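Local coordinates for carbonic anhydrase (Coccomyxa sp. PA, PDB 3UCJ), which probably catalyses the reversible hydration of carbon dioxide to hydrogencarbonate, using one zinc ion bound in each subunit, at residues L43-A48 with F66-V71. Residues are numbered along the deposited sequence; the frame is centred on the assembly and turned at random.
Sequences LYIGCA and FVQRNV. With ZN (zinc ion), chain C; AZM (5-acetamido-1,3,4-thiadiazole-2-sulfonamide), chain D.
Gly46 O is gripped twice by 66-71: Asn70 N donates a hydrogen bond of 3.1 Å in the carbonyl plane, and the CA-H of Arg69 also points to it. The same pairing of N-H and CA-H recurs along these parallel strands, which belong to a beta-alpha-beta unit with helix 54-57 between them; the shortest bonds include Tyr44 N to Phe66 O, at 2.9 Å. Past Gly46 the ladder distorts, for Ala48 N reaches Asn70 O (3.0 Å) from well above the carbonyl plane. On one face, Leu43 CD1 lies 4.0 Å from Phe66 CD2, and Ile45 CG2 packs on Gln68 CG. The other face carries the Tyr44 ring; the anti placement of its CG to the backbone N (chi1 164°) swings the ring over Gly46, where CE2 occupies the space a CB would need. Arg69 CG meets this ring at its edge, and the guanidinium plane stands 84° from it. A bend at chi3 (69°) then returns the guanidinium to the backbone, where NE donates to Cys47 O at 3.0 Å and NH2 makes a weak bond to Ala48 O. An alanine in place of Arg69 would probably leave both carbonyls without these donors and open a gap beside Tyr44. Asn70 ND2 donates to Gln68 OE1 (2.9 Å), lying on a lone pair and nearly in both amide planes; Asn81 of the second subunit also bonds OE1, which ties strand 65-70 to that subunit. Cys47 SG binds the zinc at 2.4 Å, alongside His103, Cys106 and the acetazolamide N1, while Val71 CG1 packs on the thiadiazole sulfur, S2. Cys47 thus sits at the last residue of strand 42-47, where it binds zinc while its carbonyl takes a bond from Arg69 NE of the neighbouring strand.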
# COMPACT_ATOMS: atom_id res chain seq x y z
N LEU A 43 1.89 -19.89 -11.70
CA LEU A 43 2.29 -18.85 -10.66
C LEU A 43 2.25 -19.56 -9.31
O LEU A 43 1.28 -20.24 -9.04
CB LEU A 43 1.24 -17.79 -10.69
CG LEU A 43 1.28 -16.77 -9.44
CD1 LEU A 43 2.56 -16.03 -9.48
CD2 LEU A 43 0.14 -15.81 -9.57
N TYR A 44 3.23 -19.32 -8.42
CA TYR A 44 3.18 -19.87 -7.09
C TYR A 44 3.20 -18.60 -6.19
O TYR A 44 3.99 -17.69 -6.43
CB TYR A 44 4.40 -20.69 -6.85
CG TYR A 44 4.75 -21.06 -5.42
CD1 TYR A 44 4.43 -22.31 -4.90
CD2 TYR A 44 5.48 -20.16 -4.58
CE1 TYR A 44 4.82 -22.68 -3.59
CE2 TYR A 44 5.85 -20.51 -3.33
CZ TYR A 44 5.52 -21.76 -2.82
OH TYR A 44 5.90 -22.05 -1.53
N ILE A 45 2.32 -18.62 -5.21
CA ILE A 45 2.26 -17.57 -4.13
C ILE A 45 2.49 -18.38 -2.85
O ILE A 45 1.66 -19.31 -2.53
CB ILE A 45 0.91 -16.99 -4.07
CG1 ILE A 45 0.55 -16.25 -5.40
CG2 ILE A 45 0.82 -15.95 -2.85
CD1 ILE A 45 -0.91 -15.90 -5.56
N GLY A 46 3.59 -18.07 -2.17
CA GLY A 46 3.96 -18.84 -0.99
C GLY A 46 4.63 -17.95 0.02
O GLY A 46 4.73 -16.74 -0.19
N CYS A 47 5.11 -18.57 1.09
CA CYS A 47 5.73 -17.81 2.20
C CYS A 47 7.21 -17.50 1.94
O CYS A 47 7.90 -18.35 1.31
CB CYS A 47 5.58 -18.63 3.54
SG CYS A 47 6.05 -17.52 4.85
N ALA A 48 7.73 -16.37 2.44
CA ALA A 48 9.06 -15.95 2.30
C ALA A 48 10.04 -16.83 3.15
O ALA A 48 11.20 -16.77 2.98
CB ALA A 48 9.19 -14.46 2.70
N PHE A 66 6.62 -18.89 -11.99
CA PHE A 66 6.70 -17.49 -11.63
C PHE A 66 6.33 -17.42 -10.15
O PHE A 66 5.42 -18.06 -9.74
CB PHE A 66 5.69 -16.74 -12.45
CG PHE A 66 5.94 -15.27 -12.58
CD1 PHE A 66 6.56 -14.76 -13.69
CD2 PHE A 66 5.46 -14.40 -11.66
CE1 PHE A 66 6.73 -13.45 -13.85
CE2 PHE A 66 5.64 -13.08 -11.81
CZ PHE A 66 6.27 -12.59 -12.90
N VAL A 67 7.04 -16.61 -9.37
CA VAL A 67 6.92 -16.65 -7.93
C VAL A 67 6.70 -15.32 -7.20
O VAL A 67 7.40 -14.39 -7.41
CB VAL A 67 8.15 -17.32 -7.33
CG1 VAL A 67 8.13 -17.23 -5.86
CG2 VAL A 67 8.25 -18.75 -7.78
N GLN A 68 5.68 -15.28 -6.37
CA GLN A 68 5.50 -14.28 -5.34
C GLN A 68 5.72 -14.92 -3.97
O GLN A 68 5.14 -15.92 -3.69
CB GLN A 68 4.12 -13.66 -5.41
CG GLN A 68 3.55 -13.15 -4.12
CD GLN A 68 4.01 -11.76 -3.73
OE1 GLN A 68 3.66 -11.28 -2.70
NE2 GLN A 68 4.75 -11.14 -4.57
N ARG A 69 6.56 -14.33 -3.14
CA ARG A 69 6.72 -14.93 -1.80
C ARG A 69 6.73 -13.74 -0.83
O ARG A 69 7.39 -12.75 -1.09
CB ARG A 69 8.08 -15.66 -1.70
CG ARG A 69 7.94 -17.10 -2.31
CD ARG A 69 9.34 -17.72 -2.31
NE ARG A 69 9.84 -18.03 -0.93
CZ ARG A 69 10.96 -18.69 -0.69
NH1 ARG A 69 11.77 -19.13 -1.69
NH2 ARG A 69 11.31 -18.88 0.54
N ASN A 70 5.87 -13.85 0.17
CA ASN A 70 5.81 -12.77 1.20
C ASN A 70 5.57 -13.43 2.55
O ASN A 70 5.31 -14.64 2.63
CB ASN A 70 4.66 -11.76 0.82
CG ASN A 70 3.26 -12.41 0.86
OD1 ASN A 70 2.79 -12.93 1.90
ND2 ASN A 70 2.55 -12.33 -0.26
N VAL A 71 5.68 -12.64 3.62
CA VAL A 71 5.44 -13.24 4.96
C VAL A 71 4.02 -13.71 5.18
O VAL A 71 3.03 -12.93 5.16
CB VAL A 71 5.88 -12.15 6.06
CG1 VAL A 71 5.25 -12.56 7.45
CG2 VAL A 71 7.40 -11.91 6.03
ZN ZN C . 5.79 -18.78 6.83
C1 AZM D . 7.80 -16.20 9.86
C2 AZM D . 7.38 -14.76 11.75
C3 AZM D . 6.35 -12.75 12.51
C4 AZM D . 6.34 -11.66 13.57
N1 AZM D . 7.14 -18.26 8.13
N2 AZM D . 7.94 -15.97 12.09
N3 AZM D . 8.21 -16.87 10.94
N4 AZM D . 6.96 -13.90 12.81
O1 AZM D . 9.26 -16.97 7.83
O2 AZM D . 7.08 -15.98 7.53
O3 AZM D . 5.83 -12.60 11.37
S1 AZM D . 7.97 -16.93 8.28
S2 AZM D . 7.18 -14.55 10.08